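Local coordinates for 6-pyruvoyl tetrahydrobiopterin synthase (Plasmodium vivax, PDB 3LX3), which belongs to the 6-pyruvoyl tetrahydropterin synthase family and binds a zinc ion and 2-amino-1,5-dihydropteridine-4,6-dione at a subunit interface, at residues T134-I146 with V164-R178. Sequence-based numbering, arbitrary orientation.
Sequences TEEIGLYILNQLI and VTVSESPSQKATVHR. With XTN (2-amino-1,5-dihydropteridine-4,6-dione), chain C.
G138 brings the helix backbone close to the strand pair, its CA 3.6 Å from V166 CG2. V176 CG2 reaches the same glycine at its carbonyl. V164 CG2 points between L142 and L145 and meets L145 CD1 at 3.6 Å. L142 has CG anti to its backbone N (chi1 176°), and chi2 near 60° then turns L142 CD2 to the backbone of H177, 3.6 Å from H177 C. L139 crosses V176 at about a right angle, CD2 to CG1. At the ligand end, T134 CG2 sits over A174 CB and the V166 carbonyl.

This is the helix-on-sheet layer of the tunnelling fold (T-fold) of this family: helix 134-149 packs on the antiparallel hairpin of strands 161-167 and 172-179. The sheet runs on into a second subunit through Q172 to T175.

The first turn of the helix meets 2-amino-1,5-dihydropteridine-4,6-dione. T134 N and OG1 both donate to ligand O4, each at 2.8 Å. E135 OE2 accepts from ligand N2 and also from V68 N of the second subunit. E168, a zinc ligand with H36, H48 and H50, accepts a weak hydrogen bond from ligand N5 at OE2 (3.4 Å).

At the far end, R178 NH2 donates to N143 OD1 (2.9 Å) on a lone pair. I146 CD1 covers one guanidinium face, 3.4 Å above its centre.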
ATOM      1  N   THR A 134     -22.469  -2.706  -3.050  1.00 16.66           N
ATOM      2  CA  THR A 134     -21.448  -1.793  -3.472  1.00 16.71           C
ATOM      3  C   THR A 134     -21.819  -1.014  -4.728  1.00 17.58           C
ATOM      4  O   THR A 134     -21.604   0.180  -4.817  1.00 18.50           O
ATOM      5  CB  THR A 134     -20.149  -2.610  -3.641  1.00 20.22           C
ATOM      6  OG1 THR A 134     -19.916  -3.404  -2.462  1.00 23.83           O
ATOM      7  CG2 THR A 134     -18.956  -1.693  -3.850  1.00 22.70           C
ATOM      8  N   GLU A 135     -22.429  -1.719  -5.680  1.00 17.43           N
ATOM      9  CA  GLU A 135     -22.902  -1.163  -6.936  1.00 16.95           C
ATOM     10  C   GLU A 135     -23.945  -0.069  -6.726  1.00 17.19           C
ATOM     11  O   GLU A 135     -23.818   1.019  -7.281  1.00 17.36           O
ATOM     12  CB  GLU A 135     -23.507  -2.251  -7.802  1.00 17.62           C
ATOM     13  CG  GLU A 135     -22.571  -3.306  -8.367  1.00 20.92           C
ATOM     14  CD  GLU A 135     -22.434  -4.578  -7.507  1.00 19.02           C
ATOM     15  OE1 GLU A 135     -22.368  -4.458  -6.255  1.00 19.14           O
ATOM     16  OE2 GLU A 135     -22.340  -5.657  -8.136  1.00 19.43           O
ATOM     17  N   GLU A 136     -24.976  -0.347  -5.935  1.00 17.96           N
ATOM     18  CA  GLU A 136     -26.030   0.636  -5.748  1.00 17.01           C
ATOM     19  C   GLU A 136     -25.579   1.814  -4.877  1.00 16.86           C
ATOM     20  O   GLU A 136     -26.009   2.942  -5.128  1.00 19.59           O
ATOM     21  CB  GLU A 136     -27.270  -0.028  -5.173  1.00 18.13           C
ATOM     22  CG  GLU A 136     -27.961  -0.934  -6.215  1.00 18.97           C
ATOM     23  CD  GLU A 136     -29.258  -1.531  -5.692  1.00 20.92           C
ATOM     24  OE1 GLU A 136     -30.083  -0.804  -5.094  1.00 21.23           O
ATOM     25  OE2 GLU A 136     -29.505  -2.683  -6.015  1.00 24.56           O
ATOM     26  N   ILE A 137     -24.719   1.547  -3.907  1.00 16.88           N
ATOM     27  CA  ILE A 137     -24.112   2.625  -3.137  1.00 16.18           C
ATOM     28  C   ILE A 137     -23.290   3.522  -4.058  1.00 18.63           C
ATOM     29  O   ILE A 137     -23.352   4.755  -3.983  1.00 18.69           O
ATOM     30  CB  ILE A 137     -23.287   2.088  -1.959  1.00 16.66           C
ATOM     31  CG1 ILE A 137     -24.223   1.474  -0.939  1.00 15.40           C
ATOM     32  CG2 ILE A 137     -22.428   3.175  -1.279  1.00 19.24           C
ATOM     33  CD1 ILE A 137     -23.492   0.626   0.113  1.00 18.13           C
ATOM     34  N   GLY A 138     -22.522   2.914  -4.959  1.00 18.41           N
ATOM     35  CA  GLY A 138     -21.761   3.702  -5.910  1.00 20.11           C
ATOM     36  C   GLY A 138     -22.627   4.591  -6.804  1.00 18.32           C
ATOM     37  O   GLY A 138     -22.308   5.762  -7.040  1.00 20.21           O
ATOM     38  N   LEU A 139     -23.721   4.064  -7.342  1.00 18.87           N
ATOM     39  CA  LEU A 139     -24.641   4.873  -8.132  1.00 18.22           C
ATOM     40  C   LEU A 139     -25.166   6.079  -7.350  1.00 19.78           C
ATOM     41  O   LEU A 139     -25.240   7.177  -7.874  1.00 21.45           O
ATOM     42  CB  LEU A 139     -25.830   4.047  -8.689  1.00 22.15           C
ATOM     43  CG  LEU A 139     -25.653   3.090  -9.854  1.00 28.01           C
ATOM     44  CD1 LEU A 139     -27.020   2.419 -10.111  1.00 31.75           C
ATOM     45  CD2 LEU A 139     -25.175   3.809 -11.135  1.00 29.71           C
ATOM     46  N   TYR A 140     -25.542   5.844  -6.089  1.00 19.72           N
ATOM     47  CA  TYR A 140     -26.050   6.891  -5.235  1.00 19.04           C
ATOM     48  C   TYR A 140     -24.974   7.974  -5.050  1.00 19.06           C
ATOM     49  O   TYR A 140     -25.252   9.174  -5.174  1.00 20.46           O
ATOM     50  CB  TYR A 140     -26.467   6.307  -3.867  1.00 18.91           C
ATOM     51  CG  TYR A 140     -26.771   7.386  -2.886  1.00 18.10           C
ATOM     52  CD1 TYR A 140     -27.935   8.113  -2.984  1.00 21.93           C
ATOM     53  CD2 TYR A 140     -25.876   7.684  -1.860  1.00 18.93           C
ATOM     54  CE1 TYR A 140     -28.221   9.122  -2.095  1.00 20.46           C
ATOM     55  CE2 TYR A 140     -26.156   8.699  -0.968  1.00 21.42           C
ATOM     56  CZ  TYR A 140     -27.330   9.401  -1.087  1.00 20.66           C
ATOM     57  OH  TYR A 140     -27.612  10.424  -0.204  1.00 25.98           O
ATOM     58  N   ILE A 141     -23.749   7.535  -4.755  1.00 18.06           N
ATOM     59  CA  ILE A 141     -22.656   8.492  -4.496  1.00 18.43           C
ATOM     60  C   ILE A 141     -22.337   9.296  -5.739  1.00 19.26           C
ATOM     61  O   ILE A 141     -22.100  10.519  -5.649  1.00 20.65           O
ATOM     62  CB  ILE A 141     -21.431   7.794  -3.941  1.00 19.29           C
ATOM     63  CG1 ILE A 141     -21.739   7.312  -2.528  1.00 21.81           C
ATOM     64  CG2 ILE A 141     -20.188   8.712  -3.957  1.00 19.55           C
ATOM     65  CD1 ILE A 141     -20.632   6.608  -1.854  1.00 21.23           C
ATOM     66  N   LEU A 142     -22.305   8.641  -6.883  1.00 18.09           N
ATOM     67  CA  LEU A 142     -22.057   9.355  -8.134  1.00 19.72           C
ATOM     68  C   LEU A 142     -23.078  10.476  -8.344  1.00 21.77           C
ATOM     69  O   LEU A 142     -22.727  11.613  -8.679  1.00 20.86           O
ATOM     70  CB  LEU A 142     -22.108   8.394  -9.332  1.00 18.57           C
ATOM     71  CG  LEU A 142     -21.957   8.991 -10.735  1.00 20.94           C
ATOM     72  CD1 LEU A 142     -20.608   9.686 -10.858  1.00 23.15           C
ATOM     73  CD2 LEU A 142     -22.112   7.883 -11.769  1.00 22.43           C
ATOM     74  N   ASN A 143     -24.363  10.148  -8.175  1.00 20.82           N
ATOM     75  CA  ASN A 143     -25.401  11.150  -8.332  1.00 24.23           C
ATOM     76  C   ASN A 143     -25.231  12.301  -7.332  1.00 22.89           C
ATOM     77  O   ASN A 143     -25.325  13.482  -7.694  1.00 23.30           O
ATOM     78  CB  ASN A 143     -26.781  10.520  -8.164  0.50 23.43           C
ATOM     79  CG  ASN A 143     -27.891  11.477  -8.509  0.50 27.51           C
ATOM     80  OD1 ASN A 143     -28.055  11.846  -9.663  0.50 26.83           O
ATOM     81  ND2 ASN A 143     -28.662  11.882  -7.508  0.50 30.39           N
ATOM     82  N   GLN A 144     -24.945  11.971  -6.089  1.00 21.45           N
ATOM     83  CA  GLN A 144     -24.754  12.982  -5.039  1.00 21.19           C
ATOM     84  C   GLN A 144     -23.561  13.864  -5.337  1.00 24.69           C
ATOM     85  O   GLN A 144     -23.605  15.077  -5.097  1.00 26.08           O
ATOM     86  CB  GLN A 144     -24.592  12.347  -3.664  1.00 24.46           C
ATOM     87  CG  GLN A 144     -25.831  11.734  -3.086  1.00 23.88           C
ATOM     88  CD  GLN A 144     -26.974  12.717  -2.935  1.00 28.46           C
ATOM     89  OE1 GLN A 144     -28.011  12.596  -3.582  1.00 36.03           O
ATOM     90  NE2 GLN A 144     -26.747  13.730  -2.140  1.00 31.66           N
ATOM     91  N   LEU A 145     -22.497  13.268  -5.865  1.00 21.70           N
ATOM     92  CA  LEU A 145     -21.281  14.046  -6.167  1.00 21.61           C
ATOM     93  C   LEU A 145     -21.475  15.032  -7.291  1.00 24.21           C
ATOM     94  O   LEU A 145     -20.970  16.171  -7.251  1.00 24.66           O
ATOM     95  CB  LEU A 145     -20.088  13.133  -6.480  1.00 24.57           C
ATOM     96  CG  LEU A 145     -19.333  12.586  -5.285  1.00 27.70           C
ATOM     97  CD1 LEU A 145     -18.252  11.585  -5.750  1.00 27.48           C
ATOM     98  CD2 LEU A 145     -18.692  13.786  -4.492  1.00 28.50           C
ATOM     99  N   ILE A 146     -22.195  14.619  -8.324  1.00 22.77           N
ATOM    100  CA  ILE A 146     -22.456  15.510  -9.415  1.00 23.52           C
ATOM    101  C   ILE A 146     -23.307  16.676  -8.903  1.00 27.43           C
ATOM    102  O   ILE A 146     -23.054  17.821  -9.259  1.00 26.60           O
ATOM    103  CB  ILE A 146     -23.109  14.756 -10.603  1.00 24.29           C
ATOM    104  CG1 ILE A 146     -22.060  13.857 -11.266  1.00 24.54           C
ATOM    105  CG2 ILE A 146     -23.748  15.740 -11.590  1.00 25.61           C
ATOM    106  CD1 ILE A 146     -22.664  12.782 -12.124  1.00 22.70           C
ATOM    107  N   VAL A 164     -17.214   7.064 -10.247  1.00 16.60           N
ATOM    108  CA  VAL A 164     -16.984   6.726  -8.863  1.00 17.29           C
ATOM    109  C   VAL A 164     -16.679   5.245  -8.695  1.00 17.31           C
ATOM    110  O   VAL A 164     -17.327   4.388  -9.313  1.00 18.34           O
ATOM    111  CB  VAL A 164     -18.248   7.094  -8.015  1.00 20.37           C
ATOM    112  CG1 VAL A 164     -18.352   6.356  -6.721  1.00 25.49           C
ATOM    113  CG2 VAL A 164     -18.310   8.638  -7.817  1.00 21.79           C
ATOM    114  N   THR A 165     -15.681   4.963  -7.855  1.00 16.93           N
ATOM    115  CA  THR A 165     -15.366   3.616  -7.394  1.00 17.04           C
ATOM    116  C   THR A 165     -15.642   3.583  -5.906  1.00 17.94           C
ATOM    117  O   THR A 165     -15.146   4.408  -5.160  1.00 20.46           O
ATOM    118  CB  THR A 165     -13.914   3.225  -7.707  1.00 17.78           C
ATOM    119  OG1 THR A 165     -13.725   3.288  -9.135  1.00 19.79           O
ATOM    120  CG2 THR A 165     -13.634   1.823  -7.191  1.00 19.07           C
ATOM    121  N   VAL A 166     -16.451   2.615  -5.479  1.00 17.11           N
ATOM    122  CA  VAL A 166     -16.705   2.353  -4.046  1.00 17.46           C
ATOM    123  C   VAL A 166     -16.197   0.956  -3.740  1.00 18.22           C
ATOM    124  O   VAL A 166     -16.402  -0.015  -4.484  1.00 17.74           O
ATOM    125  CB  VAL A 166     -18.200   2.452  -3.719  1.00 17.98           C
ATOM    126  CG1 VAL A 166     -18.445   2.003  -2.238  1.00 23.51           C
ATOM    127  CG2 VAL A 166     -18.729   3.856  -3.962  1.00 20.14           C
ATOM    128  N   SER A 167     -15.508   0.836  -2.613  1.00 20.78           N
ATOM    129  CA  SER A 167     -15.145  -0.493  -2.101  1.00 25.21           C
ATOM    130  C   SER A 167     -15.726  -0.742  -0.728  1.00 22.94           C
ATOM    131  O   SER A 167     -15.698   0.164   0.103  1.00 20.79           O
ATOM    132  CB  SER A 167     -13.653  -0.620  -2.092  1.00 24.97           C
ATOM    133  OG  SER A 167     -13.007   0.239  -1.216  1.00 29.73           O
ATOM    134  N   GLU A 168     -16.284  -1.939  -0.475  1.00 23.42           N
ATOM    135  CA  GLU A 168     -16.637  -2.379   0.852  1.00 22.12           C
ATOM    136  C   GLU A 168     -15.340  -2.684   1.587  1.00 21.78           C
ATOM    137  O   GLU A 168     -15.240  -2.424   2.748  1.00 23.17           O
ATOM    138  CB  GLU A 168     -17.402  -3.726   0.869  1.00 29.17           C
ATOM    139  CG  GLU A 168     -18.905  -3.743   0.817  1.00 31.47           C
ATOM    140  CD  GLU A 168     -19.422  -5.199   0.891  1.00 37.33           C
ATOM    141  OE1 GLU A 168     -18.576  -6.122   0.809  1.00 38.31           O
ATOM    142  OE2 GLU A 168     -20.634  -5.430   1.087  1.00 30.03           O
ATOM    143  N   SER A 169     -14.399  -3.293   0.888  1.00 24.61           N
ATOM    144  CA  SER A 169     -13.083  -3.650   1.434  1.00 26.00           C
ATOM    145  C   SER A 169     -12.167  -3.502   0.230  1.00 28.46           C
ATOM    146  O   SER A 169     -12.653  -3.533  -0.915  1.00 27.37           O
ATOM    147  CB  SER A 169     -13.123  -5.058   2.002  1.00 27.94           C
ATOM    148  OG  SER A 169     -13.169  -6.010   0.976  1.00 32.55           O
ATOM    149  N   PRO A 170     -10.875  -3.319   0.457  1.00 28.53           N
ATOM    150  CA  PRO A 170     -10.078  -2.978  -0.744  1.00 32.49           C
ATOM    151  C   PRO A 170     -10.097  -4.072  -1.807  1.00 32.23           C
ATOM    152  O   PRO A 170      -9.936  -3.755  -3.003  1.00 36.00           O
ATOM    153  CB  PRO A 170      -8.671  -2.742  -0.190  1.00 36.32           C
ATOM    154  CG  PRO A 170      -8.886  -2.469   1.285  1.00 38.56           C
ATOM    155  CD  PRO A 170     -10.082  -3.300   1.686  1.00 32.19           C
ATOM    156  N   SER A 171     -10.363  -5.312  -1.407  1.00 26.83           N
ATOM    157  CA  SER A 171     -10.384  -6.423  -2.385  1.00 24.68           C
ATOM    158  C   SER A 171     -11.596  -6.510  -3.283  1.00 25.06           C
ATOM    159  O   SER A 171     -11.630  -7.355  -4.183  1.00 24.65           O
ATOM    160  CB  SER A 171     -10.237  -7.764  -1.678  1.00 27.35           C
ATOM    161  OG  SER A 171     -11.345  -8.055  -0.846  1.00 31.29           O
ATOM    162  N   GLN A 172     -12.632  -5.703  -3.036  1.00 22.40           N
ATOM    163  CA  GLN A 172     -13.796  -5.782  -3.899  1.00 21.14           C
ATOM    164  C   GLN A 172     -14.431  -4.421  -4.129  1.00 19.75           C
ATOM    165  O   GLN A 172     -14.895  -3.770  -3.172  1.00 22.57           O
ATOM    166  CB  GLN A 172     -14.817  -6.769  -3.371  1.00 22.95           C
ATOM    167  CG  GLN A 172     -15.176  -6.674  -1.961  1.00 28.52           C
ATOM    168  CD  GLN A 172     -16.097  -7.825  -1.514  1.00 33.45           C
ATOM    169  OE1 GLN A 172     -15.713  -8.990  -1.534  1.00 31.78           O
ATOM    170  NE2 GLN A 172     -17.336  -7.470  -1.106  1.00 33.15           N
ATOM    171  N   LYS A 173     -14.369  -3.970  -5.370  1.00 19.13           N
ATOM    172  CA  LYS A 173     -14.768  -2.609  -5.712  1.00 20.32           C
ATOM    173  C   LYS A 173     -15.773  -2.634  -6.849  1.00 18.52           C
ATOM    174  O   LYS A 173     -15.768  -3.535  -7.714  1.00 19.48           O
ATOM    175  CB  LYS A 173     -13.544  -1.825  -6.196  1.00 20.68           C
ATOM    176  CG  LYS A 173     -12.368  -1.861  -5.242  1.00 25.30           C
ATOM    177  CD  LYS A 173     -11.275  -0.952  -5.750  1.00 27.47           C
ATOM    178  CE  LYS A 173     -10.108  -0.990  -4.766  1.00 33.72           C
ATOM    179  NZ  LYS A 173      -9.066  -0.018  -5.113  1.00 34.72           N
ATOM    180  N   ALA A 174     -16.652  -1.637  -6.854  1.00 16.46           N
ATOM    181  CA  ALA A 174     -17.568  -1.402  -7.948  1.00 15.90           C
ATOM    182  C   ALA A 174     -17.401   0.013  -8.451  1.00 16.86           C
ATOM    183  O   ALA A 174     -17.299   0.951  -7.684  1.00 16.67           O
ATOM    184  CB  ALA A 174     -19.031  -1.607  -7.504  1.00 17.85           C
ATOM    185  N   THR A 175     -17.409   0.141  -9.781  1.00 16.48           N
ATOM    186  CA  THR A 175     -17.206   1.407 -10.482  1.00 17.28           C
ATOM    187  C   THR A 175     -18.357   1.718 -11.437  1.00 17.82           C
ATOM    188  O   THR A 175     -18.775   0.871 -12.278  1.00 17.96           O
ATOM    189  CB  THR A 175     -15.899   1.366 -11.284  1.00 18.31           C
ATOM    190  OG1 THR A 175     -14.841   1.150 -10.353  1.00 18.24           O
ATOM    191  CG2 THR A 175     -15.654   2.670 -12.013  1.00 19.66           C
ATOM    192  N   VAL A 176     -18.900   2.941 -11.315  1.00 17.49           N
ATOM    193  CA  VAL A 176     -20.009   3.422 -12.123  1.00 18.59           C
ATOM    194  C   VAL A 176     -19.649   4.797 -12.686  1.00 17.24           C
ATOM    195  O   VAL A 176     -18.854   5.528 -12.096  1.00 17.46           O
ATOM    196  CB  VAL A 176     -21.336   3.463 -11.307  1.00 20.67           C
ATOM    197  CG1 VAL A 176     -21.756   2.038 -10.913  1.00 19.71           C
ATOM    198  CG2 VAL A 176     -21.197   4.367 -10.105  1.00 21.40           C
ATOM    199  N   HIS A 177     -20.234   5.141 -13.829  1.00 19.51           N
ATOM    200  CA  HIS A 177     -19.931   6.423 -14.484  1.00 19.84           C
ATOM    201  C   HIS A 177     -21.139   7.030 -15.143  1.00 22.12           C
ATOM    202  O   HIS A 177     -22.175   6.361 -15.359  1.00 21.50           O
ATOM    203  CB  HIS A 177     -18.816   6.258 -15.534  1.00 20.48           C
ATOM    204  CG  HIS A 177     -19.215   5.475 -16.726  1.00 24.03           C
ATOM    205  ND1 HIS A 177     -18.864   4.153 -16.904  1.00 33.35           N
ATOM    206  CD2 HIS A 177     -19.938   5.829 -17.815  1.00 29.00           C
ATOM    207  CE1 HIS A 177     -19.358   3.728 -18.060  1.00 36.35           C
ATOM    208  NE2 HIS A 177     -20.014   4.725 -18.631  1.00 34.09           N
ATOM    209  N   ARG A 178     -20.982   8.320 -15.433  1.00 20.57           N
ATOM    210  CA  ARG A 178     -21.929   9.081 -16.215  1.00 22.17           C
ATOM    211  C   ARG A 178     -21.156   9.962 -17.182  1.00 22.07           C
ATOM    212  O   ARG A 178     -20.206  10.650 -16.840  1.00 21.40           O
ATOM    213  CB  ARG A 178     -22.824   9.915 -15.321  1.00 23.89           C
ATOM    214  CG  ARG A 178     -24.067  10.433 -16.034  1.00 28.14           C
ATOM    215  CD  ARG A 178     -24.816  11.453 -15.190  1.00 30.08           C
ATOM    216  NE  ARG A 178     -25.320  10.895 -13.931  1.00 34.45           N
ATOM    217  CZ  ARG A 178     -25.914  11.621 -12.977  1.00 37.58           C
ATOM    218  NH1 ARG A 178     -26.069  12.922 -13.114  1.00 42.49           N
ATOM    219  NH2 ARG A 178     -26.326  11.023 -11.882  1.00 46.15           N
TER
HETATM  220  N1  XTN C 211     -21.187  -8.958  -4.600  1.00 18.61           N
HETATM  221  C2  XTN C 211     -21.360  -7.800  -5.269  1.00 16.14           C
HETATM  222  N2  XTN C 211     -21.356  -7.776  -6.615  1.00 17.81           N
HETATM  223  N3  XTN C 211     -21.612  -6.594  -4.566  1.00 17.50           N
HETATM  224  C4  XTN C 211     -21.608  -6.542  -3.225  1.00 19.02           C
HETATM  225  O4  XTN C 211     -21.796  -5.437  -2.662  1.00 19.89           O
HETATM  226  N5  XTN C 211     -21.373  -7.800  -1.193  1.00 20.14           N
HETATM  227  C6  XTN C 211     -21.190  -8.993  -0.553  1.00 22.62           C
HETATM  228  O6  XTN C 211     -21.190  -9.025   0.681  1.00 25.61           O
HETATM  229  C7  XTN C 211     -21.019 -10.190  -1.312  1.00 25.28           C
HETATM  230  N8  XTN C 211     -21.026 -10.107  -2.644  1.00 21.39           N
HETATM  231  C4A XTN C 211     -21.383  -7.749  -2.558  1.00 18.60           C
HETATM  232  C8A XTN C 211     -21.185  -8.935  -3.265  1.00 20.60           C
HETATM  233  O   HOH W   1     -26.733  14.257 -10.148  1.00 36.55           O